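Local structure of D-3-phosphoglycerate dehydrogenase-related protein (Vibrio cholerae, 4S1V) at residues M2-L7 against H26-F31; F48-L53 against L71-Q76. The protein probably acts as an NAD-dependent D-2-hydroxyacid dehydrogenase, oxidising 3-phospho-D-glycerate to 3-phosphooxypyruvate. All coordinates share one frame; numbering follows the deposited sequence.

Contact 1 (M2-L7 against H26-F31)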
# COMPACT_ATOMS: atom_id res chain seq x y z
N MET C 2 13.36 -50.59 -14.15
CA MET C 2 12.32 -50.21 -13.19
C MET C 2 11.47 -49.04 -13.65
O MET C 2 11.95 -48.12 -14.31
CB MET C 2 12.94 -49.85 -11.84
CG MET C 2 13.96 -50.83 -11.29
SD MET C 2 14.47 -50.35 -9.64
CE MET C 2 13.08 -50.92 -8.67
N LYS C 3 10.19 -49.08 -13.29
CA LYS C 3 9.31 -47.93 -13.40
C LYS C 3 9.50 -47.08 -12.14
O LYS C 3 9.25 -47.56 -11.02
CB LYS C 3 7.84 -48.34 -13.56
CG LYS C 3 7.40 -48.56 -15.00
CD LYS C 3 5.92 -48.24 -15.21
CE LYS C 3 5.65 -46.73 -15.24
NZ LYS C 3 4.24 -46.38 -15.54
N ILE C 4 9.93 -45.84 -12.34
CA ILE C 4 10.35 -44.94 -11.26
C ILE C 4 9.50 -43.67 -11.22
O ILE C 4 9.34 -43.00 -12.23
CB ILE C 4 11.84 -44.54 -11.42
CG1 ILE C 4 12.74 -45.78 -11.33
CG2 ILE C 4 12.26 -43.51 -10.38
CD1 ILE C 4 14.07 -45.61 -12.03
N ALA C 5 8.98 -43.34 -10.04
CA ALA C 5 8.27 -42.08 -9.84
C ALA C 5 9.05 -41.12 -8.93
O ALA C 5 9.56 -41.51 -7.88
CB ALA C 5 6.88 -42.32 -9.28
N ILE C 6 9.15 -39.86 -9.36
CA ILE C 6 9.72 -38.80 -8.54
C ILE C 6 8.59 -37.88 -8.11
O ILE C 6 7.91 -37.29 -8.96
CB ILE C 6 10.82 -37.99 -9.26
CG1 ILE C 6 11.90 -38.92 -9.83
CG2 ILE C 6 11.45 -36.98 -8.31
CD1 ILE C 6 13.00 -38.20 -10.58
N LEU C 7 8.38 -37.76 -6.80
CA LEU C 7 7.28 -36.95 -6.27
C LEU C 7 7.65 -35.48 -6.01
O LEU C 7 8.82 -35.15 -5.80
CB LEU C 7 6.70 -37.59 -4.99
CG LEU C 7 6.02 -38.96 -5.06
CD1 LEU C 7 5.60 -39.41 -3.66
CD2 LEU C 7 4.81 -38.93 -5.99
N HIS C 26 15.83 -46.36 -17.87
CA HIS C 26 14.76 -46.65 -16.92
C HIS C 26 13.54 -45.90 -17.34
O HIS C 26 13.63 -44.92 -18.09
CB HIS C 26 15.16 -46.24 -15.50
CG HIS C 26 16.14 -47.17 -14.84
ND1 HIS C 26 15.77 -48.35 -14.30
CD2 HIS C 26 17.51 -47.05 -14.61
CE1 HIS C 26 16.85 -48.96 -13.77
NE2 HIS C 26 17.91 -48.15 -13.96
N ASP C 27 12.38 -46.34 -16.85
CA ASP C 27 11.12 -45.67 -17.12
C ASP C 27 10.77 -44.71 -15.97
O ASP C 27 10.32 -45.13 -14.90
CB ASP C 27 10.01 -46.70 -17.31
CG ASP C 27 8.75 -46.12 -17.94
OD1 ASP C 27 8.79 -44.96 -18.41
OD2 ASP C 27 7.72 -46.83 -17.95
N VAL C 28 10.99 -43.41 -16.21
CA VAL C 28 10.85 -42.39 -15.16
C VAL C 28 9.69 -41.41 -15.41
O VAL C 28 9.59 -40.81 -16.48
CB VAL C 28 12.17 -41.57 -15.01
CG1 VAL C 28 12.11 -40.69 -13.76
CG2 VAL C 28 13.38 -42.49 -14.94
N THR C 29 8.83 -41.26 -14.41
CA THR C 29 7.82 -40.19 -14.40
C THR C 29 8.09 -39.23 -13.23
O THR C 29 8.24 -39.67 -12.08
CB THR C 29 6.39 -40.73 -14.26
OG1 THR C 29 6.15 -41.73 -15.26
CG2 THR C 29 5.36 -39.60 -14.41
N VAL C 30 8.15 -37.94 -13.55
CA VAL C 30 8.33 -36.89 -12.55
C VAL C 30 7.02 -36.14 -12.34
O VAL C 30 6.51 -35.50 -13.27
CB VAL C 30 9.43 -35.89 -12.97
CG1 VAL C 30 9.70 -34.90 -11.85
CG2 VAL C 30 10.72 -36.62 -13.35
N PHE C 31 6.50 -36.20 -11.13
CA PHE C 31 5.28 -35.46 -10.79
C PHE C 31 5.62 -34.08 -10.24
O PHE C 31 6.68 -33.88 -9.64
CB PHE C 31 4.39 -36.28 -9.86
CG PHE C 31 3.83 -37.51 -10.50
CD1 PHE C 31 2.78 -37.42 -11.42
CD2 PHE C 31 4.37 -38.77 -10.23
CE1 PHE C 31 2.27 -38.55 -12.03
CE2 PHE C 31 3.86 -39.90 -10.84
CZ PHE C 31 2.82 -39.79 -11.74
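The amide N of I4 donates to D27 O at 2.7 Å, the shortest bond between the two strands. I4 then accepts in turn, its O taking the amide N of T29 at 2.8 Å. Further along, I6 N binds T29 O, and I6 O takes F31 N. The strands run parallel, their directions 19° apart. At the start of the ladder M2 is held twice. Its O accepts from D27 N. Its N points at H26 ND1, 3.3 Å away and close to the imidazole plane. ND1 is the acceptor here, which helps set the turn of the ring.

The I4 and I6 side chains share one face of the sheet with V28 and V30. I4 CD1 reaches back to H26 CB at 3.7 Å. CG1 of I6 stands beside its own backbone N (chi1 -53°), and its CD1 touches both V30 CG2, at 3.9 Å, and V28 CG1, at 4.1 Å, neighbouring methyls on strand 27-30. Helix 294-312 covers the two isoleucines with V308 and F305. K3, A5, D27 and T29 lie on the other face. The D27 and K3 side chains lie side by side, with D27 OD2 3.4 Å from K3 CE but beyond salt-bridge distance of NZ. A5 CB meets the edge of the F31 ring at CE2, 4.2 Å away, while L45 of helix 38-45 packs on A5. This parallel pair, with 27-30 outermost within the chain, starts a sheet of flavodoxin-like strand order 2-1-3-4-5.

Contact 2 (F48-L53 against L71-Q76); sequences FEALVL and LKLISQ
The Q76 carboxamide meets L53 obliquely. OE1 sits 3.6 Å from L53 CD1, and NE2 lies near L53 CB. A bend at chi2 (63°) brings this flat end back toward L53. Its polar atoms are used beyond the strands: OE1 is hydrogen-bonded to H83 NE2, and NE2 to R55 O. The E49 carboxylate has two partners. OE1 is hydrogen-bonded to the amide N of K3, whereas OE2 makes a long salt bridge, 4.0 Å, to K72 NZ. The E49 and K72 side chains lie side by side and point the same way.

E49 O is gripped by two successive amides. L73 N lies in its carbonyl plane at 3.1 Å, and K72 N is tilted 28° out of that plane at 2.8 Å. The register steps by one residue here, since E49 is nearest L71 while A50 pairs with L73. The regular parallel ladder follows: L51 N to L73 O, S75 N to L51 O, and L53 N to S75 O.

L51, L53, I74 and Q76 share one face of the sheet, and L71, just before the strand, turns its end onto L51. L71 CD1 comes against L51 CG at 3.7 Å, the two side chains crossing at about a right angle. L53 CD1 touches I74 CG2, also at 3.7 Å. On the other face A50 CB packs on L73 CD2 at 4.1 Å, and V52 lies beside S75. Helix 294-312 covers this face, and S75 OG is hydrogen-bonded to A304 O. The strands belong to the beta-alpha-beta unit 50-53, 62-66, 73-76. Backbone bonds and apolar packing therefore carry most of the contact; the long, partly exposed E49-K72 pair probably adds little, and the buried polar ends of S75 and Q76 are satisfied from outside it.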
# COMPACT_ATOMS: atom_id res chain seq x y z
N PHE C 48 4.31 -48.29 -10.09
CA PHE C 48 5.71 -47.96 -9.83
C PHE C 48 6.41 -48.94 -8.88
O PHE C 48 5.82 -49.41 -7.91
CB PHE C 48 5.86 -46.52 -9.35
CG PHE C 48 5.57 -45.51 -10.42
CD1 PHE C 48 6.49 -45.29 -11.44
CD2 PHE C 48 4.38 -44.79 -10.42
CE1 PHE C 48 6.22 -44.35 -12.44
CE2 PHE C 48 4.11 -43.86 -11.41
CZ PHE C 48 5.03 -43.64 -12.42
N GLU C 49 7.67 -49.21 -9.19
CA GLU C 49 8.50 -50.14 -8.43
C GLU C 49 9.48 -49.42 -7.50
O GLU C 49 9.96 -50.00 -6.51
CB GLU C 49 9.26 -51.07 -9.39
CG GLU C 49 8.37 -51.96 -10.24
CD GLU C 49 9.09 -52.58 -11.42
OE1 GLU C 49 9.34 -51.87 -12.42
OE2 GLU C 49 9.41 -53.79 -11.36
N ALA C 50 9.79 -48.17 -7.81
CA ALA C 50 10.62 -47.32 -6.96
C ALA C 50 10.05 -45.91 -6.89
O ALA C 50 9.58 -45.38 -7.89
CB ALA C 50 12.06 -47.28 -7.47
N LEU C 51 10.10 -45.32 -5.70
CA LEU C 51 9.77 -43.91 -5.52
C LEU C 51 11.01 -43.16 -5.07
O LEU C 51 11.75 -43.65 -4.21
CB LEU C 51 8.71 -43.71 -4.44
CG LEU C 51 7.33 -44.35 -4.51
CD1 LEU C 51 6.60 -44.01 -3.23
CD2 LEU C 51 6.55 -43.87 -5.73
N VAL C 52 11.22 -41.99 -5.65
CA VAL C 52 12.27 -41.09 -5.23
C VAL C 52 11.60 -39.91 -4.54
O VAL C 52 10.82 -39.18 -5.17
CB VAL C 52 13.13 -40.60 -6.41
CG1 VAL C 52 14.05 -39.46 -5.98
CG2 VAL C 52 13.95 -41.75 -6.98
N LEU C 53 11.89 -39.75 -3.26
CA LEU C 53 11.28 -38.71 -2.44
C LEU C 53 12.16 -37.49 -2.31
O LEU C 53 13.38 -37.61 -2.11
CB LEU C 53 10.95 -39.25 -1.04
CG LEU C 53 10.08 -40.49 -0.93
CD1 LEU C 53 9.80 -40.79 0.54
CD2 LEU C 53 8.79 -40.33 -1.71
N LEU C 71 5.63 -51.72 -5.22
CA LEU C 71 6.73 -50.91 -4.68
C LEU C 71 7.80 -51.77 -4.01
O LEU C 71 7.51 -52.52 -3.08
CB LEU C 71 6.20 -49.86 -3.70
CG LEU C 71 7.19 -48.81 -3.17
CD1 LEU C 71 7.81 -48.00 -4.31
CD2 LEU C 71 6.53 -47.89 -2.15
N LYS C 72 9.04 -51.65 -4.48
CA LYS C 72 10.16 -52.39 -3.91
C LYS C 72 11.14 -51.45 -3.21
O LYS C 72 11.74 -51.82 -2.20
CB LYS C 72 10.89 -53.21 -4.99
CG LYS C 72 9.99 -54.18 -5.76
CD LYS C 72 10.77 -55.17 -6.63
CE LYS C 72 11.28 -54.54 -7.92
NZ LYS C 72 11.95 -55.53 -8.81
N LEU C 73 11.28 -50.24 -3.74
CA LEU C 73 12.27 -49.31 -3.22
C LEU C 73 11.75 -47.88 -3.01
O LEU C 73 11.06 -47.32 -3.86
CB LEU C 73 13.49 -49.27 -4.14
CG LEU C 73 14.50 -48.14 -3.95
CD1 LEU C 73 15.37 -48.40 -2.72
CD2 LEU C 73 15.35 -47.96 -5.19
N ILE C 74 12.12 -47.31 -1.87
CA ILE C 74 12.05 -45.87 -1.69
C ILE C 74 13.48 -45.33 -1.59
O ILE C 74 14.24 -45.75 -0.72
CB ILE C 74 11.24 -45.51 -0.45
CG1 ILE C 74 9.76 -45.86 -0.67
CG2 ILE C 74 11.42 -44.03 -0.11
CD1 ILE C 74 8.90 -45.75 0.57
N SER C 75 13.84 -44.42 -2.49
CA SER C 75 15.16 -43.79 -2.42
C SER C 75 15.00 -42.35 -1.94
O SER C 75 14.41 -41.52 -2.63
CB SER C 75 15.87 -43.84 -3.77
OG SER C 75 17.19 -43.29 -3.67
N GLN C 76 15.53 -42.08 -0.75
CA GLN C 76 15.38 -40.80 -0.09
C GLN C 76 16.49 -39.85 -0.51
O GLN C 76 17.67 -40.22 -0.51
CB GLN C 76 15.39 -41.02 1.43
CG GLN C 76 15.16 -39.77 2.28
CD GLN C 76 13.79 -39.16 2.04
OE1 GLN C 76 12.77 -39.79 2.31
NE2 GLN C 76 13.77 -37.92 1.55

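How the contacts relate
Both contacts belong to one five-stranded parallel sheet, with centres about 9 Å apart. Strands 3-6 and 50-53 are neighbours in it and join the two contacts: A5 O and V52 N are 2.8 Å apart, a probable hydrogen bond. The F48 ring also packs on the 3-6 backbone. Contact 1 lies toward the edge. Strand 27-30 is outermost within the chain, so its outer residues are largely part-exposed, and charged or polar groups stand among them. Contact 2 is interior and almost wholly buried, with its charged pair at one end. Helix 294-312 packs on both contacts along one face of the sheet, on I4 and I6 and on L73 and S75.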